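PDB 5VM1: xylulokinase from Brucella ovis, which is an FGGY-family kinase that probably phosphorylates D-xylulose to D-xylulose 5-phosphate at the expense of ATP. Local coordinates for residues I151-L159 with T201-P209; E325-V336 with R367-E376. All coordinates share one frame; numbering follows the deposited sequence.

How the contacts relate
Contacts 1 and 2 sit on opposite sides of the centre of the chain, one in each half of the two-domain FGGY kinase. Their centres are about 51 Å apart and their nearest atoms about 36 Å, so they do not touch. Contact 1 (151-159 with 201-209) belongs to the N-terminal half, its centre about 25 Å from that of the chain. It is the one nearer a predicted site: the side chain of Val158 is about 10 Å from that of His88, a predicted substrate-binding residue. Contact 2 (325-336 with 367-376), its centre about 29 Å from that of the chain, packs the end of helix 319-326 and the loop after it onto helix 367-390, away from the predicted sites.

Contact 1 of 2, residues I151-L159 with T201-P209; sequences IFARIRKVL and TGLGEGQMP
Gln207 makes the central polar link, its NE2 donating to Ile155 O at 2.8 Å with an N-H...O angle of 160°. The carbonyl oxygen lies in the amide plane, but seen from Ile155 the donor stands above the carbonyl plane, off the lone pairs. At the other end of the amide, OE1 accepts from Gly204 N of its own loop at 2.9 Å, in the carbonyl plane. Bonds at both ends therefore fix the flip of the amide and join the turn 204-207 to the opposite chain. The backbone adds Val158 N to Gln207 O at 2.9 Å, and Lys157, folded back by bends at chi2 and chi3, brings NZ to Gly206 O at 3.1 Å. The guanidinium of Arg156 lays one face over Gln207 CG, its plane only 17° from that of the amide.

Strand 157-159 pairs antiparallel with strand 91-93 in a small two-stranded sheet of the N-terminal half, where Arg156 and Lys157 face Leu93 in a classic beta bulge. The loop 201-209 thus docks beside this sheet.

The rest is mainly apolar packing. Met208 lies alongside Val158, CE reaching CB at 3.7 Å, while Leu203 crosses Val158 at about a right angle, CD1 against CG2. The other branch, Leu203 CD2, meets the Phe152 ring. With CG anti to its own nitrogen (chi1 -170°), that ring swings toward the loop, CZ lying 3.5 Å from both Thr201 O and Gly202 O; Gly202, with positive phi, ends helix 195-200 in a Schellman motif. The side chains of Pro209 and Leu159 run past each other in opposite directions, CB to CD2 3.8 Å.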
loop_
_atom_site.group_PDB
_atom_site.type_symbol
_atom_site.label_atom_id
_atom_site.label_comp_id
_atom_site.label_asym_id
_atom_site.label_seq_id
_atom_site.Cartn_x
_atom_site.Cartn_y
_atom_site.Cartn_z
ATOM N N ILE A 151 -2.334 -1.390 29.915
ATOM C CA ILE A 151 -2.610 -0.523 28.780
ATOM C C ILE A 151 -3.930 -0.874 28.104
ATOM O O ILE A 151 -4.616 0.010 27.577
ATOM C CB ILE A 151 -1.410 -0.601 27.823
ATOM C CG1 ILE A 151 -0.219 0.055 28.538
ATOM C CG2 ILE A 151 -1.761 -0.058 26.419
ATOM C CD1 ILE A 151 1.047 0.068 27.790
ATOM N N PHE A 152 -4.299 -2.155 28.073
ATOM C CA PHE A 152 -5.527 -2.535 27.389
ATOM C C PHE A 152 -6.758 -2.031 28.142
ATOM O O PHE A 152 -7.742 -1.605 27.525
ATOM C CB PHE A 152 -5.566 -4.052 27.205
ATOM C CG PHE A 152 -6.668 -4.524 26.310
ATOM C CD1 PHE A 152 -6.550 -4.406 24.917
ATOM C CD2 PHE A 152 -7.807 -5.104 26.844
ATOM C CE1 PHE A 152 -7.579 -4.849 24.074
ATOM C CE2 PHE A 152 -8.830 -5.549 26.023
ATOM C CZ PHE A 152 -8.726 -5.420 24.635
ATOM N N ALA A 153 -6.706 -2.036 29.476
ATOM C CA ALA A 153 -7.835 -1.608 30.299
ATOM C C ALA A 153 -8.156 -0.138 30.129
ATOM O O ALA A 153 -9.302 0.254 30.353
ATOM C CB ALA A 153 -7.545 -1.893 31.773
ATOM N N ARG A 154 -7.178 0.670 29.719
ATOM C CA ARG A 154 -7.317 2.115 29.583
ATOM C C ARG A 154 -7.624 2.559 28.160
ATOM O O ARG A 154 -7.781 3.762 27.933
ATOM C CB ARG A 154 -6.045 2.823 30.063
ATOM C CG ARG A 154 -5.716 2.561 31.510
ATOM C CD ARG A 154 -4.702 3.566 31.979
ATOM N NE ARG A 154 -3.337 3.082 31.821
ATOM C CZ ARG A 154 -2.310 3.841 31.444
ATOM N NH1 ARG A 154 -2.500 5.129 31.160
ATOM N NH2 ARG A 154 -1.099 3.301 31.341
ATOM N N ILE A 155 -7.768 1.622 27.221
ATOM C CA ILE A 155 -8.043 1.968 25.832
ATOM C C ILE A 155 -9.445 2.566 25.696
ATOM O O ILE A 155 -10.463 1.910 25.949
ATOM C CB ILE A 155 -7.901 0.745 24.929
ATOM C CG1 ILE A 155 -6.460 0.257 24.890
ATOM C CG2 ILE A 155 -8.438 1.056 23.545
ATOM C CD1 ILE A 155 -6.313 -0.971 24.080
ATOM N N ARG A 156 -9.511 3.797 25.206
ATOM C CA ARG A 156 -10.789 4.399 24.889
ATOM C C ARG A 156 -10.978 4.626 23.393
ATOM O O ARG A 156 -12.111 4.845 22.950
ATOM C CB ARG A 156 -10.964 5.712 25.681
ATOM C CG ARG A 156 -11.549 5.486 27.109
ATOM C CD ARG A 156 -12.931 4.745 27.094
ATOM N NE ARG A 156 -13.740 5.174 25.938
ATOM C CZ ARG A 156 -14.683 4.447 25.329
ATOM N NH1 ARG A 156 -14.984 3.223 25.758
ATOM N NH2 ARG A 156 -15.321 4.945 24.272
ATOM N N LYS A 157 -9.906 4.576 22.608
ATOM C CA LYS A 157 -9.991 4.705 21.163
ATOM C C LYS A 157 -8.805 3.967 20.523
ATOM O O LYS A 157 -7.689 4.002 21.052
ATOM C CB LYS A 157 -10.015 6.196 20.799
ATOM C CG LYS A 157 -10.552 6.523 19.430
ATOM C CD LYS A 157 -12.048 6.319 19.380
ATOM C CE LYS A 157 -12.773 6.958 20.580
ATOM N NZ LYS A 157 -14.231 7.097 20.314
ATOM N N VAL A 158 -9.040 3.312 19.385
ATOM C CA VAL A 158 -7.978 2.711 18.574
ATOM C C VAL A 158 -7.985 3.415 17.228
ATOM O O VAL A 158 -8.963 3.320 16.475
ATOM C CB VAL A 158 -8.150 1.193 18.361
ATOM C CG1 VAL A 158 -7.056 0.673 17.399
ATOM C CG2 VAL A 158 -8.140 0.414 19.711
ATOM N N LEU A 159 -6.888 4.083 16.902
ATOM C CA LEU A 159 -6.825 4.857 15.679
ATOM C C LEU A 159 -5.663 4.370 14.829
ATOM O O LEU A 159 -4.639 3.925 15.359
ATOM C CB LEU A 159 -6.651 6.353 15.974
ATOM C CG LEU A 159 -7.761 7.124 16.667
ATOM C CD1 LEU A 159 -7.255 8.504 17.067
ATOM C CD2 LEU A 159 -8.950 7.249 15.729
ATOM N N THR A 201 -11.991 -9.495 19.955
ATOM C CA THR A 201 -10.689 -8.974 20.326
ATOM C C THR A 201 -10.768 -8.117 21.575
ATOM O O THR A 201 -9.753 -7.540 21.982
ATOM C CB THR A 201 -10.089 -8.175 19.170
ATOM O OG1 THR A 201 -10.798 -6.943 19.005
ATOM C CG2 THR A 201 -10.247 -8.990 17.879
ATOM N N GLY A 202 -11.953 -8.008 22.172
ATOM C CA GLY A 202 -12.126 -7.373 23.456
ATOM C C GLY A 202 -12.482 -5.916 23.407
ATOM O O GLY A 202 -12.243 -5.207 24.392
ATOM N N LEU A 203 -13.054 -5.442 22.305
ATOM C CA LEU A 203 -13.363 -4.035 22.152
ATOM C C LEU A 203 -14.804 -3.880 21.685
ATOM O O LEU A 203 -15.477 -4.839 21.291
ATOM C CB LEU A 203 -12.420 -3.357 21.156
ATOM C CG LEU A 203 -10.907 -3.399 21.343
ATOM C CD1 LEU A 203 -10.260 -2.914 20.056
ATOM C CD2 LEU A 203 -10.485 -2.565 22.522
ATOM N N GLY A 204 -15.279 -2.636 21.718
ATOM C CA GLY A 204 -16.604 -2.304 21.265
ATOM C C GLY A 204 -16.489 -1.243 20.193
ATOM O O GLY A 204 -15.414 -0.695 19.960
ATOM N N GLU A 205 -17.614 -0.973 19.525
ATOM C CA GLU A 205 -17.603 -0.010 18.425
ATOM C C GLU A 205 -17.348 1.416 18.899
ATOM O O GLU A 205 -16.805 2.229 18.139
ATOM C CB GLU A 205 -18.916 -0.115 17.659
ATOM C CG GLU A 205 -18.998 0.713 16.409
ATOM C CD GLU A 205 -20.106 0.219 15.514
ATOM O OE1 GLU A 205 -20.350 0.841 14.454
ATOM O OE2 GLU A 205 -20.742 -0.791 15.895
ATOM N N GLY A 206 -17.693 1.728 20.153
ATOM C CA GLY A 206 -17.439 3.039 20.716
ATOM C C GLY A 206 -15.976 3.368 20.898
ATOM O O GLY A 206 -15.653 4.524 21.188
ATOM N N GLN A 207 -15.102 2.369 20.806
ATOM C CA GLN A 207 -13.662 2.559 20.820
ATOM C C GLN A 207 -13.098 2.692 19.420
ATOM O O GLN A 207 -11.877 2.746 19.275
ATOM C CB GLN A 207 -12.958 1.395 21.527
ATOM C CG GLN A 207 -13.090 1.364 23.045
ATOM C CD GLN A 207 -12.763 -0.017 23.599
ATOM O OE1 GLN A 207 -13.322 -1.025 23.155
ATOM N NE2 GLN A 207 -11.838 -0.072 24.555
ATOM N N MET A 208 -13.949 2.647 18.378
ATOM C CA MET A 208 -13.498 2.905 17.020
ATOM C C MET A 208 -13.874 4.318 16.631
ATOM O O MET A 208 -14.817 4.893 17.186
ATOM C CB MET A 208 -14.110 1.910 16.013
ATOM C CG MET A 208 -13.891 0.425 16.277
ATOM S SD MET A 208 -12.214 -0.132 15.941
ATOM C CE MET A 208 -11.506 -0.277 17.589
ATOM N N PRO A 209 -13.161 4.917 15.679
ATOM C CA PRO A 209 -13.610 6.195 15.115
ATOM C C PRO A 209 -14.828 5.983 14.230
ATOM O O PRO A 209 -15.151 4.873 13.808
ATOM C CB PRO A 209 -12.407 6.666 14.290
ATOM C CG PRO A 209 -11.793 5.381 13.820
ATOM C CD PRO A 209 -11.951 4.423 14.996
#

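Contact 2 of 2, residues E325-V336 with R367-E376; sequences ELGETLKAPGSV and RSALTQAVLE
Glu325 and Arg367 form the salt bridge of this contact: NE donates to OE1 at 3.1 Å, nearly straight at 168°, on the syn lone pair and in the guanidinium plane. A weak NH2 bond to OE2 accompanies it. The two planes are 52° apart, so this is no flat bidentate pair. A water donates to OE1 and accepts from Thr371 OG1, giving the carboxylate a second tie to the helix.

The other polar contacts centre on Gln372 and Glu376. Gln372 NE2 donates to Glu376 OE2 at 2.7 Å, one turn along the helix, and weakly to Ala332 O. Glu376 OE2 also rests against Pro333 CA, at 3.2 Å, and a second water links its OE1 to Gly334 N and Val336 O. Gln372 OE1 meets the aliphatic stem of Lys331, whose CD lies 3.3 Å from that oxygen.

Apolar packing rests on Leu326, a knob in the hole formed by Ser368, Thr371, Gln372 and Leu375. With CG anti to the backbone nitrogen (chi1 -173°), both methyls enter the hole, CD1 by Ser368 and Gln372, CD2 meeting Leu375 CD1 tip to tip at 3.9 Å. At the far end Val336 sets CG1 against Ala373 CB and CG2 toward Leu370 CD1.

Tyr410 of helix 409-419 adjoins Leu326 and Gln372. The arrangement is a single knob-into-hole contact at the end of helix 319-326, followed by its loop laid along the first turns of helix 367-390, in the C-terminal half of the FGGY fold.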
loop_
_atom_site.group_PDB
_atom_site.type_symbol
_atom_site.label_atom_id
_atom_site.label_comp_id
_atom_site.label_asym_id
_atom_site.label_seq_id
_atom_site.Cartn_x
_atom_site.Cartn_y
_atom_site.Cartn_z
ATOM N N GLU A 325 23.957 -4.003 -17.318
ATOM C CA GLU A 325 24.662 -5.102 -17.982
ATOM C C GLU A 325 23.713 -5.941 -18.829
ATOM O O GLU A 325 24.071 -6.355 -19.933
ATOM C CB GLU A 325 25.383 -5.973 -16.951
ATOM C CG GLU A 325 26.123 -7.198 -17.525
ATOM C CD GLU A 325 26.799 -8.036 -16.438
ATOM O OE1 GLU A 325 26.221 -8.177 -15.338
ATOM O OE2 GLU A 325 27.931 -8.516 -16.662
ATOM N N LEU A 326 22.488 -6.177 -18.343
ATOM C CA LEU A 326 21.532 -7.003 -19.077
ATOM C C LEU A 326 21.036 -6.306 -20.343
ATOM O O LEU A 326 20.892 -6.940 -21.397
ATOM C CB LEU A 326 20.366 -7.347 -18.163
ATOM C CG LEU A 326 19.335 -8.327 -18.684
ATOM C CD1 LEU A 326 19.993 -9.646 -19.059
ATOM C CD2 LEU A 326 18.274 -8.519 -17.605
ATOM N N GLY A 327 20.785 -5.001 -20.266
ATOM C CA GLY A 327 20.458 -4.210 -21.439
ATOM C C GLY A 327 18.986 -3.853 -21.547
ATOM O O GLY A 327 18.149 -4.188 -20.698
ATOM N N GLU A 328 18.677 -3.199 -22.672
ATOM C CA GLU A 328 17.333 -2.723 -22.963
ATOM C C GLU A 328 16.520 -3.678 -23.834
ATOM O O GLU A 328 15.287 -3.589 -23.830
ATOM C CB GLU A 328 17.399 -1.355 -23.673
ATOM C CG GLU A 328 18.286 -0.279 -23.020
ATOM C CD GLU A 328 17.641 0.414 -21.823
ATOM O OE1 GLU A 328 16.598 1.091 -21.982
ATOM O OE2 GLU A 328 18.197 0.292 -20.717
ATOM N N THR A 329 17.162 -4.630 -24.508
ATOM C CA THR A 329 16.476 -5.550 -25.407
ATOM C C THR A 329 16.086 -6.837 -24.678
ATOM O O THR A 329 16.913 -7.450 -23.987
ATOM C CB THR A 329 17.356 -5.863 -26.617
ATOM O OG1 THR A 329 17.547 -4.664 -27.377
ATOM C CG2 THR A 329 16.699 -6.921 -27.504
ATOM N N LEU A 330 14.808 -7.205 -24.784
ATOM C CA LEU A 330 14.319 -8.420 -24.146
ATOM C C LEU A 330 14.927 -9.643 -24.821
ATOM O O LEU A 330 15.061 -9.697 -26.051
ATOM C CB LEU A 330 12.796 -8.499 -24.206
ATOM C CG LEU A 330 12.136 -9.465 -23.206
ATOM C CD1 LEU A 330 12.184 -8.904 -21.786
ATOM C CD2 LEU A 330 10.707 -9.794 -23.579
ATOM N N LYS A 331 15.331 -10.609 -24.003
ATOM C CA LYS A 331 15.877 -11.880 -24.461
ATOM C C LYS A 331 14.895 -13.013 -24.185
ATOM O O LYS A 331 14.088 -12.945 -23.251
ATOM C CB LYS A 331 17.196 -12.179 -23.754
ATOM C CG LYS A 331 18.295 -11.183 -24.046
ATOM C CD LYS A 331 19.504 -11.525 -23.218
ATOM C CE LYS A 331 20.547 -10.426 -23.235
ATOM N NZ LYS A 331 21.547 -10.740 -22.167
ATOM N N ALA A 332 14.982 -14.067 -24.985
ATOM C CA ALA A 332 14.182 -15.252 -24.708
ATOM C C ALA A 332 14.669 -15.883 -23.414
ATOM O O ALA A 332 15.866 -15.869 -23.139
ATOM C CB ALA A 332 14.287 -16.271 -25.829
ATOM N N PRO A 333 13.774 -16.395 -22.578
ATOM C CA PRO A 333 14.230 -17.001 -21.323
ATOM C C PRO A 333 15.174 -18.157 -21.618
ATOM O O PRO A 333 15.039 -18.868 -22.624
ATOM C CB PRO A 333 12.939 -17.484 -20.660
ATOM C CG PRO A 333 11.852 -16.682 -21.300
ATOM C CD PRO A 333 12.313 -16.445 -22.717
ATOM N N GLY A 334 16.157 -18.326 -20.736
ATOM C CA GLY A 334 17.047 -19.461 -20.781
ATOM C C GLY A 334 16.604 -20.566 -19.839
ATOM O O GLY A 334 15.488 -20.582 -19.311
ATOM N N SER A 335 17.522 -21.500 -19.605
ATOM C CA SER A 335 17.193 -22.655 -18.782
ATOM C C SER A 335 17.123 -22.303 -17.309
ATOM O O SER A 335 16.562 -23.086 -16.536
ATOM C CB SER A 335 18.210 -23.780 -19.021
ATOM O OG SER A 335 19.512 -23.406 -18.648
ATOM N N VAL A 336 17.643 -21.134 -16.923
ATOM C CA VAL A 336 17.621 -20.691 -15.532
ATOM C C VAL A 336 16.249 -20.126 -15.168
ATOM O O VAL A 336 15.673 -19.309 -15.897
ATOM C CB VAL A 336 18.711 -19.650 -15.264
ATOM C CG1 VAL A 336 18.616 -19.255 -13.823
ATOM C CG2 VAL A 336 20.087 -20.199 -15.572
ATOM N N ARG A 367 26.694 -14.112 -14.959
ATOM C CA ARG A 367 25.985 -13.229 -14.038
ATOM C C ARG A 367 24.750 -12.615 -14.674
ATOM O O ARG A 367 23.714 -12.498 -14.018
ATOM C CB ARG A 367 26.899 -12.126 -13.531
ATOM C CG ARG A 367 26.197 -11.252 -12.544
ATOM C CD ARG A 367 27.143 -10.282 -11.915
ATOM N NE ARG A 367 27.709 -9.333 -12.865
ATOM C CZ ARG A 367 28.900 -8.774 -12.707
ATOM N NH1 ARG A 367 29.641 -9.088 -11.641
ATOM N NH2 ARG A 367 29.343 -7.914 -13.610
ATOM N N SER A 368 24.866 -12.152 -15.923
ATOM C CA SER A 368 23.739 -11.535 -16.616
ATOM C C SER A 368 22.594 -12.522 -16.830
ATOM O O SER A 368 21.417 -12.140 -16.788
ATOM C CB SER A 368 24.208 -10.946 -17.945
ATOM O OG SER A 368 23.127 -10.777 -18.842
ATOM N N ALA A 369 22.910 -13.787 -17.084
ATOM C CA ALA A 369 21.828 -14.744 -17.282
ATOM C C ALA A 369 21.036 -14.936 -16.000
ATOM O O ALA A 369 19.819 -15.118 -16.048
ATOM C CB ALA A 369 22.374 -16.081 -17.781
ATOM N N LEU A 370 21.696 -14.859 -14.845
ATOM C CA LEU A 370 20.970 -15.038 -13.593
ATOM C C LEU A 370 20.189 -13.781 -13.229
ATOM O O LEU A 370 19.050 -13.881 -12.766
ATOM C CB LEU A 370 21.931 -15.433 -12.470
ATOM C CG LEU A 370 22.037 -16.933 -12.258
ATOM C CD1 LEU A 370 22.553 -17.602 -13.487
ATOM C CD2 LEU A 370 22.957 -17.194 -11.104
ATOM N N THR A 371 20.770 -12.595 -13.463
ATOM C CA THR A 371 20.002 -11.350 -13.414
ATOM C C THR A 371 18.711 -11.461 -14.227
ATOM O O THR A 371 17.620 -11.171 -13.716
ATOM C CB THR A 371 20.852 -10.184 -13.925
ATOM O OG1 THR A 371 21.948 -9.967 -13.041
ATOM C CG2 THR A 371 20.030 -8.888 -14.058
ATOM N N GLN A 372 18.820 -11.912 -15.489
ATOM C CA GLN A 372 17.645 -12.099 -16.341
ATOM C C GLN A 372 16.613 -13.024 -15.697
ATOM O O GLN A 372 15.415 -12.722 -15.696
ATOM C CB GLN A 372 18.079 -12.653 -17.682
ATOM C CG GLN A 372 17.021 -12.738 -18.725
ATOM C CD GLN A 372 17.563 -13.445 -19.954
ATOM O OE1 GLN A 372 18.664 -13.144 -20.422
ATOM N NE2 GLN A 372 16.818 -14.420 -20.449
ATOM N N ALA A 373 17.059 -14.135 -15.117
ATOM C CA ALA A 373 16.114 -15.069 -14.514
ATOM C C ALA A 373 15.444 -14.466 -13.279
ATOM O O ALA A 373 14.313 -14.843 -12.944
ATOM C CB ALA A 373 16.823 -16.378 -14.173
ATOM N N VAL A 374 16.135 -13.565 -12.571
ATOM C CA VAL A 374 15.520 -12.888 -11.430
ATOM C C VAL A 374 14.388 -11.984 -11.900
ATOM O O VAL A 374 13.306 -11.975 -11.309
ATOM C CB VAL A 374 16.567 -12.090 -10.618
ATOM C CG1 VAL A 374 15.873 -11.213 -9.534
ATOM C CG2 VAL A 374 17.618 -13.016 -10.003
ATOM N N LEU A 375 14.616 -11.215 -12.968
ATOM C CA LEU A 375 13.559 -10.353 -13.485
ATOM C C LEU A 375 12.427 -11.180 -14.076
ATOM O O LEU A 375 11.247 -10.889 -13.822
ATOM C CB LEU A 375 14.114 -9.365 -14.517
ATOM C CG LEU A 375 15.284 -8.434 -14.140
ATOM C CD1 LEU A 375 15.475 -7.314 -15.155
ATOM C CD2 LEU A 375 15.147 -7.869 -12.725
ATOM N N GLU A 376 12.761 -12.232 -14.840
ATOM C CA GLU A 376 11.722 -13.115 -15.375
ATOM C C GLU A 376 10.877 -13.720 -14.263
ATOM O O GLU A 376 9.640 -13.738 -14.351
ATOM C CB GLU A 376 12.351 -14.227 -16.198
ATOM C CG GLU A 376 12.804 -13.848 -17.573
ATOM C CD GLU A 376 13.842 -14.831 -18.117
ATOM O OE1 GLU A 376 14.135 -15.830 -17.417
ATOM O OE2 GLU A 376 14.361 -14.586 -19.232
HETATM O O HOH W 1 23.276 -8.346 -15.062
HETATM O O HOH W 2 15.989 -17.336 -18.007
#